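Local coordinates for protein NANS (YJHS), A 9-O-acetyl N-acetylneuraminic acid esterase (Escherichia coli O157:H7 EDL933, PDB 3PT5) that probably removes the 9-O-acetyl group from 9-O-acetyl-N-acetylneuraminate, an esterase step that lets the bacterium grow on this host sialic acid, at residues His49-Gln54 / Pro116-Asn121; Gln29-Ala34 / Gly236-Tyr241; Asn264-Asp269 / Leu331-Glu336; His81-Met86 / His148-Asp153. One frame throughout, in Å; residues are numbered along the deposited sequence.

Contact 1. Residues His49-Gln54 / Pro116-Asn121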
# COMPACT_ATOMS: atom_id res chain seq x y z
N HIS A 49 -9.19 -13.90 -3.29
CA HIS A 49 -10.65 -14.14 -3.29
C HIS A 49 -11.19 -13.67 -4.62
O HIS A 49 -10.73 -12.66 -5.14
CB HIS A 49 -11.31 -13.38 -2.15
CG HIS A 49 -12.77 -13.67 -2.01
ND1 HIS A 49 -13.70 -13.19 -2.90
CD2 HIS A 49 -13.46 -14.39 -1.10
CE1 HIS A 49 -14.91 -13.61 -2.54
NE2 HIS A 49 -14.78 -14.35 -1.46
N PRO A 50 -12.16 -14.42 -5.21
CA PRO A 50 -12.65 -14.01 -6.52
C PRO A 50 -13.30 -12.62 -6.61
O PRO A 50 -13.45 -12.10 -7.71
CB PRO A 50 -13.70 -15.08 -6.87
CG PRO A 50 -13.37 -16.23 -6.03
CD PRO A 50 -12.74 -15.70 -4.77
N ARG A 51 -13.71 -12.06 -5.48
CA ARG A 51 -14.33 -10.75 -5.48
C ARG A 51 -13.34 -9.61 -5.21
O ARG A 51 -13.74 -8.44 -5.20
CB ARG A 51 -15.50 -10.70 -4.49
CG ARG A 51 -16.72 -11.51 -4.95
CD ARG A 51 -17.66 -11.66 -3.77
NE ARG A 51 -18.26 -10.39 -3.38
CZ ARG A 51 -18.77 -10.14 -2.17
NH1 ARG A 51 -18.75 -11.09 -1.23
NH2 ARG A 51 -19.31 -8.95 -1.89
N ILE A 52 -12.06 -9.95 -5.05
CA ILE A 52 -11.08 -8.95 -4.61
C ILE A 52 -10.01 -8.85 -5.69
O ILE A 52 -9.29 -9.82 -5.94
CB ILE A 52 -10.43 -9.35 -3.29
CG1 ILE A 52 -11.50 -9.43 -2.20
CG2 ILE A 52 -9.31 -8.34 -2.90
CD1 ILE A 52 -10.98 -9.85 -0.86
N LYS A 53 -9.95 -7.69 -6.31
CA LYS A 53 -9.18 -7.45 -7.54
C LYS A 53 -8.21 -6.29 -7.38
O LYS A 53 -8.24 -5.57 -6.36
CB LYS A 53 -10.14 -7.16 -8.71
CG LYS A 53 -11.17 -8.22 -8.95
CD LYS A 53 -10.55 -9.50 -9.49
CE LYS A 53 -11.67 -10.49 -9.84
NZ LYS A 53 -11.07 -11.85 -10.01
N GLN A 54 -7.31 -6.15 -8.35
CA GLN A 54 -6.42 -5.01 -8.41
C GLN A 54 -6.26 -4.59 -9.84
O GLN A 54 -6.57 -5.35 -10.75
CB GLN A 54 -5.05 -5.33 -7.77
CG GLN A 54 -4.22 -6.40 -8.57
CD GLN A 54 -2.90 -6.71 -7.93
OE1 GLN A 54 -2.14 -5.80 -7.59
NE2 GLN A 54 -2.60 -8.02 -7.76
N PRO A 116 -16.77 -8.27 3.96
CA PRO A 116 -18.05 -8.70 4.53
C PRO A 116 -19.05 -7.57 4.68
O PRO A 116 -20.24 -7.83 4.89
CB PRO A 116 -17.66 -9.22 5.91
CG PRO A 116 -16.23 -9.52 5.84
CD PRO A 116 -15.64 -8.57 4.86
N PHE A 117 -18.59 -6.34 4.56
CA PHE A 117 -19.42 -5.17 4.82
C PHE A 117 -20.08 -4.54 3.59
O PHE A 117 -20.84 -3.56 3.70
CB PHE A 117 -18.58 -4.15 5.57
CG PHE A 117 -18.20 -4.61 6.93
CD1 PHE A 117 -19.09 -4.50 8.00
CD2 PHE A 117 -16.96 -5.18 7.16
CE1 PHE A 117 -18.73 -4.93 9.27
CE2 PHE A 117 -16.59 -5.60 8.40
CZ PHE A 117 -17.47 -5.48 9.47
N ILE A 118 -19.82 -5.10 2.42
CA ILE A 118 -20.34 -4.52 1.16
C ILE A 118 -21.36 -5.45 0.50
O ILE A 118 -21.46 -6.62 0.88
CB ILE A 118 -19.19 -4.20 0.14
CG1 ILE A 118 -18.63 -5.48 -0.46
CG2 ILE A 118 -18.07 -3.34 0.76
CD1 ILE A 118 -17.61 -5.25 -1.54
N PRO A 119 -22.16 -4.94 -0.47
CA PRO A 119 -23.22 -5.79 -1.02
C PRO A 119 -22.73 -7.04 -1.74
O PRO A 119 -21.68 -7.02 -2.30
CB PRO A 119 -23.94 -4.86 -1.99
CG PRO A 119 -23.71 -3.49 -1.42
CD PRO A 119 -22.28 -3.54 -0.94
N ASP A 120 -23.52 -8.12 -1.74
CA ASP A 120 -23.11 -9.36 -2.42
C ASP A 120 -22.67 -9.20 -3.89
O ASP A 120 -21.93 -10.02 -4.40
CB ASP A 120 -24.23 -10.42 -2.39
CG ASP A 120 -24.37 -11.10 -1.05
OD1 ASP A 120 -23.47 -10.99 -0.18
OD2 ASP A 120 -25.40 -11.79 -0.87
N ASN A 121 -23.19 -8.19 -4.57
CA ASN A 121 -22.98 -8.02 -5.99
C ASN A 121 -21.84 -7.04 -6.28
O ASN A 121 -21.58 -6.66 -7.42
CB ASN A 121 -24.29 -7.60 -6.67
CG ASN A 121 -24.73 -6.19 -6.28
OD1 ASN A 121 -24.58 -5.76 -5.13
ND2 ASN A 121 -25.28 -5.46 -7.23
O HOH W 1 -19.81 -9.37 0.92
O HOH W 2 -19.69 -9.68 -6.15
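Arg51 projects from a type I turn, His49 to Ile52, toward the loop Ile118-Asp120, and the two backbones stay well apart, the nearest CA atoms being those of Arg51 and Asn121 at 9.1 Å. The long arginine side chain therefore makes the crossing. Its CG stands beside the backbone N (chi1 -72°), and a bend at chi3 (68°) carries the guanidinium across to the carbonyls of the loop. Pro119 O approaches the guanidinium obliquely, 3.1 Å from Arg51 NH2, whose clear hydrogen bond within the protein goes to Ala122 O just beyond the loop. Asp120 O sits over one face of the group, offset toward its rim, 3.8 Å from Arg51 NE, while Ile118 packs its CG1 at 3.8 Å from Arg51 NH2. Two waters complete the grip. One lies in the guanidinium plane at its edge, accepts from NH2 and donates to Ile118 O; the other accepts weakly from NE and donates to Asp120 O (water O to Asp120 O 2.9 Å). Behind the arginine the turn is braced by Arg51 N donating to His49 ND1 (2.8 Å, nearly straight at 166°), with the donor close to the imidazole plane. Both segments lead into neighbouring parallel strands, 52-55 and 122-130, so this surface contact ties together two strand entrances in the α/β sheet of an SGNH hydrolase.

Contact 2. Residues Gln29-Ala34 / Gly236-Tyr241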
# COMPACT_ATOMS: atom_id res chain seq x y z
N GLN A 29 5.31 4.73 0.10
CA GLN A 29 6.60 4.05 -0.03
C GLN A 29 6.56 2.64 0.58
O GLN A 29 5.49 2.04 0.62
CB GLN A 29 7.77 4.94 0.39
CG GLN A 29 7.86 5.36 1.84
CD GLN A 29 8.87 6.50 1.99
OE1 GLN A 29 8.48 7.63 2.23
NE2 GLN A 29 10.14 6.21 1.78
N SER A 30 7.69 2.12 1.02
CA SER A 30 7.79 0.70 1.35
C SER A 30 6.74 0.16 2.30
O SER A 30 6.28 -0.96 2.11
CB SER A 30 9.19 0.34 1.89
OG SER A 30 9.44 1.00 3.10
N ASN A 31 6.36 0.93 3.33
CA ASN A 31 5.45 0.36 4.33
C ASN A 31 3.98 0.32 3.91
O ASN A 31 3.16 -0.30 4.58
CB ASN A 31 5.68 1.00 5.71
CG ASN A 31 6.89 0.42 6.40
OD1 ASN A 31 7.05 -0.82 6.42
ND2 ASN A 31 7.77 1.28 6.94
N ALA A 32 3.68 0.89 2.76
CA ALA A 32 2.36 0.81 2.15
C ALA A 32 2.19 -0.47 1.33
O ALA A 32 1.07 -0.87 1.02
CB ALA A 32 2.12 2.00 1.25
N MET A 33 3.32 -1.09 0.99
CA MET A 33 3.34 -2.18 0.03
C MET A 33 4.01 -3.43 0.59
O MET A 33 4.18 -3.57 1.78
CB MET A 33 4.02 -1.71 -1.26
CG MET A 33 5.37 -1.06 -1.06
SD MET A 33 6.19 -0.72 -2.63
CE MET A 33 6.55 -2.39 -3.19
N ALA A 34 4.39 -4.35 -0.29
CA ALA A 34 4.82 -5.65 0.15
C ALA A 34 6.29 -5.65 0.56
O ALA A 34 7.17 -5.96 -0.22
CB ALA A 34 4.57 -6.67 -0.99
N GLY A 236 -1.17 6.29 7.22
CA GLY A 236 -0.67 5.38 8.24
C GLY A 236 0.64 5.82 8.85
O GLY A 236 1.46 6.51 8.24
N ASP A 237 0.84 5.34 10.07
CA ASP A 237 2.07 5.58 10.82
C ASP A 237 3.25 4.76 10.25
O ASP A 237 3.13 4.07 9.21
CB ASP A 237 1.79 5.21 12.29
CG ASP A 237 2.65 5.99 13.30
OD1 ASP A 237 3.56 6.75 12.90
OD2 ASP A 237 2.39 5.82 14.52
N THR A 238 4.40 4.85 10.90
CA THR A 238 5.59 4.12 10.47
C THR A 238 6.11 3.28 11.65
O THR A 238 5.47 3.24 12.72
CB THR A 238 6.66 5.08 9.92
OG1 THR A 238 7.75 4.31 9.36
CG2 THR A 238 7.16 6.03 10.96
N THR A 239 7.22 2.56 11.44
CA THR A 239 7.75 1.67 12.47
C THR A 239 8.54 2.40 13.55
O THR A 239 8.94 3.55 13.37
CB THR A 239 8.69 0.58 11.91
OG1 THR A 239 9.99 1.15 11.68
CG2 THR A 239 8.13 0.01 10.63
N TRP A 240 8.82 1.67 14.62
CA TRP A 240 9.51 2.25 15.76
C TRP A 240 10.90 2.72 15.40
O TRP A 240 11.40 3.66 16.01
CB TRP A 240 9.60 1.24 16.91
CG TRP A 240 10.36 -0.03 16.65
CD1 TRP A 240 9.82 -1.26 16.33
CD2 TRP A 240 11.77 -0.24 16.80
NE1 TRP A 240 10.83 -2.21 16.24
CE2 TRP A 240 12.03 -1.61 16.53
CE3 TRP A 240 12.86 0.60 17.13
CZ2 TRP A 240 13.32 -2.15 16.55
CZ3 TRP A 240 14.15 0.05 17.15
CH2 TRP A 240 14.36 -1.31 16.86
N TYR A 241 11.52 2.07 14.41
CA TYR A 241 12.87 2.48 13.94
C TYR A 241 12.88 3.96 13.53
O TYR A 241 13.76 4.77 13.97
CB TYR A 241 13.34 1.59 12.77
CG TYR A 241 14.56 2.21 12.11
CD1 TYR A 241 15.82 2.09 12.70
CD2 TYR A 241 14.43 2.97 10.96
CE1 TYR A 241 16.94 2.69 12.13
CE2 TYR A 241 15.55 3.59 10.38
CZ TYR A 241 16.79 3.45 10.99
OH TYR A 241 17.88 4.04 10.44
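Asn31 turns its amide toward Thr238 and Thr239, and ND2 does all the touching: it lies 3.9 Å from Thr238 OG1, too long for a hydrogen bond, and equally far from Thr239 CG2, a van der Waals contact. The Asn31 side chain runs at about a right angle to that of Thr239, whose methyl meets the amide nitrogen. What joins Asn31 to Thr238 is a shared partner, since Asn31 ND2 and Thr238 OG1 both bond to Glu192 OE2. The hydroxyl of Thr238 is set for this by standing anti to the backbone N (chi1 -173°). Asn31 OD1 accepts from Phe313 N, so both ends of the buried amide are engaged and its rotation is fixed. Thr239 uses its hydroxyl differently: as N-cap of helix 240-245, OG1 accepts a weak bond from Tyr241 N (3.3 Å), and it also bonds to Ser310 O. Farther out, the 3-10 turn carrying Asn31 is closed by Ala32 N to Gln29 O at 3.0 Å, and Asn31 O receives Gln106 NE2 and Arg318 NH1. The sequence Gln29-Ser30-Asn31 after strand 20-28, with Ser30 against His312, is consistent with the nucleophile loop of the SGNH hydrolase active site.

Contact 3. Residues Asn264-Asp269 / Leu331-Glu336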
# COMPACT_ATOMS: atom_id res chain seq x y z
N ASN A 264 -10.53 15.76 5.89
CA ASN A 264 -10.56 14.32 5.65
C ASN A 264 -9.19 13.71 5.48
O ASN A 264 -8.97 12.87 4.61
CB ASN A 264 -11.49 13.99 4.48
CG ASN A 264 -12.93 14.39 4.77
OD1 ASN A 264 -13.35 14.46 5.93
ND2 ASN A 264 -13.68 14.65 3.71
N ILE A 265 -8.28 14.13 6.35
CA ILE A 265 -6.98 13.50 6.42
C ILE A 265 -7.02 12.74 7.73
O ILE A 265 -7.09 13.35 8.81
CB ILE A 265 -5.81 14.53 6.38
CG1 ILE A 265 -5.92 15.45 5.14
CG2 ILE A 265 -4.43 13.82 6.49
CD1 ILE A 265 -5.71 14.77 3.77
N ILE A 266 -7.01 11.40 7.64
CA ILE A 266 -7.26 10.58 8.81
C ILE A 266 -6.01 9.77 9.16
O ILE A 266 -5.58 8.92 8.39
CB ILE A 266 -8.48 9.66 8.60
CG1 ILE A 266 -9.73 10.49 8.30
CG2 ILE A 266 -8.76 8.78 9.82
CD1 ILE A 266 -10.11 10.46 6.87
N PHE A 267 -5.44 10.07 10.33
CA PHE A 267 -4.24 9.39 10.80
C PHE A 267 -4.58 8.01 11.36
O PHE A 267 -5.45 7.85 12.23
CB PHE A 267 -3.53 10.22 11.87
CG PHE A 267 -2.24 9.62 12.33
CD1 PHE A 267 -1.16 9.46 11.45
CD2 PHE A 267 -2.07 9.28 13.66
CE1 PHE A 267 0.06 8.91 11.92
CE2 PHE A 267 -0.87 8.74 14.12
CZ PHE A 267 0.18 8.58 13.27
N VAL A 268 -3.88 7.01 10.83
CA VAL A 268 -4.10 5.64 11.25
C VAL A 268 -2.84 5.13 11.96
O VAL A 268 -1.81 5.03 11.33
CB VAL A 268 -4.44 4.71 10.03
CG1 VAL A 268 -4.63 3.29 10.51
CG2 VAL A 268 -5.68 5.19 9.31
N ASP A 269 -2.93 4.80 13.25
CA ASP A 269 -1.76 4.26 13.92
C ASP A 269 -1.94 2.84 14.45
O ASP A 269 -3.05 2.30 14.41
CB ASP A 269 -1.22 5.24 14.97
CG ASP A 269 -2.14 5.44 16.13
OD1 ASP A 269 -3.26 4.88 16.17
OD2 ASP A 269 -1.71 6.17 17.07
N LEU A 331 -14.22 2.06 7.73
CA LEU A 331 -15.62 1.80 8.12
C LEU A 331 -16.19 2.96 8.92
O LEU A 331 -17.30 3.41 8.66
CB LEU A 331 -15.75 0.49 8.90
CG LEU A 331 -15.42 -0.82 8.18
CD1 LEU A 331 -15.42 -1.97 9.19
CD2 LEU A 331 -16.39 -1.12 7.02
N GLN A 332 -15.41 3.45 9.88
CA GLN A 332 -15.82 4.59 10.68
C GLN A 332 -16.09 5.82 9.82
O GLN A 332 -17.12 6.48 9.97
CB GLN A 332 -14.80 4.91 11.75
CG GLN A 332 -15.29 6.01 12.67
CD GLN A 332 -14.36 6.28 13.81
OE1 GLN A 332 -14.34 7.38 14.36
NE2 GLN A 332 -13.58 5.27 14.19
N PHE A 333 -15.17 6.13 8.90
CA PHE A 333 -15.34 7.32 8.08
C PHE A 333 -16.65 7.25 7.31
O PHE A 333 -17.45 8.19 7.31
CB PHE A 333 -14.20 7.50 7.09
CG PHE A 333 -14.36 8.69 6.23
CD1 PHE A 333 -13.91 9.94 6.67
CD2 PHE A 333 -15.00 8.60 5.00
CE1 PHE A 333 -14.09 11.07 5.89
CE2 PHE A 333 -15.19 9.74 4.22
CZ PHE A 333 -14.73 10.97 4.67
N TRP A 334 -16.87 6.12 6.67
CA TRP A 334 -18.02 5.96 5.79
C TRP A 334 -19.35 5.85 6.54
O TRP A 334 -20.39 6.21 5.98
CB TRP A 334 -17.76 4.87 4.76
CG TRP A 334 -16.77 5.39 3.75
CD1 TRP A 334 -15.49 4.99 3.57
CD2 TRP A 334 -16.99 6.48 2.83
NE1 TRP A 334 -14.88 5.75 2.56
CE2 TRP A 334 -15.78 6.68 2.11
CE3 TRP A 334 -18.09 7.33 2.56
CZ2 TRP A 334 -15.65 7.67 1.11
CZ3 TRP A 334 -17.96 8.31 1.58
CH2 TRP A 334 -16.75 8.46 0.85
N ARG A 335 -19.30 5.42 7.80
CA ARG A 335 -20.49 5.31 8.66
C ARG A 335 -20.87 6.61 9.38
O ARG A 335 -22.00 6.75 9.85
CB ARG A 335 -20.30 4.22 9.71
CG ARG A 335 -20.52 2.80 9.20
CD ARG A 335 -20.03 1.82 10.23
NE ARG A 335 -20.41 0.44 9.94
CZ ARG A 335 -19.80 -0.62 10.42
NH1 ARG A 335 -18.74 -0.49 11.22
NH2 ARG A 335 -20.22 -1.83 10.09
N GLU A 336 -19.92 7.53 9.53
CA GLU A 336 -20.16 8.73 10.32
C GLU A 336 -20.72 9.86 9.46
O GLU A 336 -20.90 10.98 9.94
CB GLU A 336 -18.88 9.18 11.07
CG GLU A 336 -17.85 9.81 10.17
CD GLU A 336 -16.49 9.94 10.83
OE1 GLU A 336 -16.37 9.61 12.04
OE2 GLU A 336 -15.53 10.38 10.12
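Helix 315-335, near the C-terminal end of the chain, is laid against the outermost strand, 265-268, of the mixed sheet, and Phe333 is the residue through which its last turn meets Asn264 and Ile266. The ring is directed toward the strand by a chi1 of 179°, CG anti to the backbone N. Asn264 OD1 comes in at the ring edge, close to its plane, 3.5 Å from Phe333 CE1; amide and ring are turned 86° apart, almost perpendicular. An oxygen so placed faces the slightly positive C-H rim, probably a mild attraction. The other end of the amide is held by Asp230 O, which accepts from ND2. Helix-on-sheet packing of this kind builds one layer of the α/β/α sandwich of the SGNH hydrolase fold, and the strand's contribution to it is apolar: Ile266 CD1 reaches Phe333 CD1 at 3.8 Å, approaching obliquely, with the two side chains crossing at about a right angle. Phe234 on the adjoining strand 233-236 and Pro232 before it also touch Phe333. Within the helix, Phe333 points its CD2 at the centre of the Trp334 ring face, 3.5 Å above its plane. Arg337, just past the helix end, makes a cation-pi contact with Phe333.

Contact 4. Residues His81-Met86 / His148-Asp153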
# COMPACT_ATOMS: atom_id res chain seq x y z
N HIS A 81 0.65 -5.24 -7.49
CA HIS A 81 1.20 -4.61 -8.66
C HIS A 81 1.58 -3.14 -8.44
O HIS A 81 1.20 -2.25 -9.18
CB HIS A 81 0.22 -4.77 -9.81
CG HIS A 81 0.34 -6.09 -10.51
ND1 HIS A 81 0.40 -7.30 -9.85
CD2 HIS A 81 0.42 -6.38 -11.83
CE1 HIS A 81 0.51 -8.28 -10.74
NE2 HIS A 81 0.51 -7.74 -11.95
N ASP A 82 2.36 -2.91 -7.39
CA ASP A 82 2.88 -1.57 -7.14
C ASP A 82 3.94 -1.20 -8.17
O ASP A 82 4.35 -2.05 -8.98
CB ASP A 82 3.38 -1.50 -5.70
CG ASP A 82 2.21 -1.51 -4.67
OD1 ASP A 82 1.43 -0.54 -4.67
OD2 ASP A 82 2.07 -2.48 -3.87
N VAL A 83 4.37 0.06 -8.17
CA VAL A 83 5.36 0.53 -9.13
C VAL A 83 6.66 -0.25 -8.99
O VAL A 83 7.33 -0.58 -10.00
CB VAL A 83 5.65 2.04 -8.92
CG1 VAL A 83 6.61 2.56 -9.96
CG2 VAL A 83 4.34 2.83 -8.92
N GLN A 84 7.03 -0.55 -7.75
CA GLN A 84 8.13 -1.47 -7.51
C GLN A 84 7.67 -2.92 -7.41
O GLN A 84 6.78 -3.25 -6.61
CB GLN A 84 8.86 -1.09 -6.23
CG GLN A 84 10.13 -1.87 -6.04
CD GLN A 84 10.75 -1.61 -4.71
OE1 GLN A 84 10.12 -0.98 -3.83
NE2 GLN A 84 11.96 -2.11 -4.50
N ASP A 85 8.29 -3.79 -8.20
CA ASP A 85 7.90 -5.19 -8.28
C ASP A 85 8.67 -6.04 -7.27
O ASP A 85 9.89 -6.22 -7.41
CB ASP A 85 8.16 -5.68 -9.73
CG ASP A 85 7.71 -7.11 -9.98
OD1 ASP A 85 7.40 -7.87 -9.03
OD2 ASP A 85 7.69 -7.50 -11.18
N MET A 86 7.97 -6.51 -6.24
CA MET A 86 8.60 -7.30 -5.17
C MET A 86 8.38 -8.81 -5.32
O MET A 86 8.78 -9.58 -4.45
CB MET A 86 8.07 -6.86 -3.79
CG MET A 86 8.22 -5.36 -3.46
SD MET A 86 9.93 -4.78 -3.50
CE MET A 86 10.51 -5.48 -1.97
N HIS A 148 1.93 1.98 -19.92
CA HIS A 148 2.50 1.13 -18.87
C HIS A 148 2.73 1.77 -17.49
O HIS A 148 3.18 1.08 -16.57
CB HIS A 148 3.82 0.50 -19.34
CG HIS A 148 3.69 -0.35 -20.56
ND1 HIS A 148 3.19 -1.63 -20.52
CD2 HIS A 148 4.00 -0.10 -21.86
CE1 HIS A 148 3.19 -2.14 -21.74
NE2 HIS A 148 3.67 -1.23 -22.57
N GLY A 149 2.44 3.05 -17.34
CA GLY A 149 2.51 3.71 -16.03
C GLY A 149 3.89 4.19 -15.68
O GLY A 149 4.76 4.26 -16.56
N ALA A 150 4.10 4.52 -14.40
CA ALA A 150 5.40 5.07 -13.95
C ALA A 150 6.56 4.10 -14.20
O ALA A 150 6.39 2.89 -14.04
CB ALA A 150 5.33 5.45 -12.47
N SER A 151 7.72 4.64 -14.60
CA SER A 151 8.91 3.84 -14.87
C SER A 151 9.42 3.22 -13.57
O SER A 151 9.14 3.75 -12.49
CB SER A 151 10.02 4.70 -15.50
OG SER A 151 10.40 5.82 -14.68
N HIS A 152 10.20 2.14 -13.69
CA HIS A 152 10.81 1.47 -12.54
C HIS A 152 11.57 2.42 -11.63
O HIS A 152 11.65 2.19 -10.41
CB HIS A 152 11.80 0.37 -12.99
CG HIS A 152 11.22 -0.66 -13.90
ND1 HIS A 152 11.93 -1.20 -14.96
CD2 HIS A 152 10.00 -1.25 -13.92
CE1 HIS A 152 11.17 -2.08 -15.59
NE2 HIS A 152 10.00 -2.14 -14.98
N ASP A 153 12.15 3.48 -12.22
CA ASP A 153 12.96 4.45 -11.50
C ASP A 153 12.23 5.75 -11.08
O ASP A 153 12.87 6.73 -10.70
CB ASP A 153 14.25 4.77 -12.28
CG ASP A 153 13.99 5.50 -13.59
OD1 ASP A 153 12.98 5.21 -14.27
OD2 ASP A 153 14.82 6.35 -13.96
O HOH W 3 7.52 0.31 -12.90
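Val83 faces Ala150 and Ser151 with one branch of its isopropyl group. CB itself stands back, 4.9 Å from Ala150 CB. From it CG1 extends anti to the backbone N (chi1 -176°) and does the touching, 4.0 Å from Ala150 CB and 3.8 Å from Ser151 O; CG2 lies beside the backbone N instead and makes no comparably close approach to Ala150 or Ser151. Leu163 and Asp166 of helix 162-176 also meet the Val83 side chain, so the valine touches both that helix and the 148-153 segment. Asp166 serves both neighbours, its OD2 accepting from Ala150 N. Beside the methyl contact a water lies 3.0 Å from Val83 O and 3.0 Å from Ala150 O, placed to donate to either, although it has more acceptors around it than protons. Ahead of Ala150, His148 and Gly149 form a classic beta bulge opposite Ser145; past it, Ser151 OG donates to Asp153 OD1 (2.7 Å) from above the carboxylate plane and accepts from Thr143 N. The direct join is thus purely van der Waals, and the polar link between the two segments runs through a water that is placed to donate to a main-chain carbonyl of each but may not serve both at once.

Contacts 2 and 4 are buried, contact 3 is partly so, and contact 1 lies at the surface. Their chemistry follows: contact 1 bridges its gap with a long charged side chain and waters, contact 2 with a carboxylate shared by two polar groups, contact 3 with an aromatic ring, and contact 4 with one methyl and a water. Contacts 1 and 3 reach the same sheet from different strands and meet where Phe117 packs on Leu331 and Arg335. Contacts 2 and 3 join along neighbouring strands, Asp237 N lying 3.0 Å from Val268 O. Met33 packs against Asp82 and Met86, linking contact 2 to contact 4, whereas contacts 3 and 4 lie on opposite sides of the chain's centre.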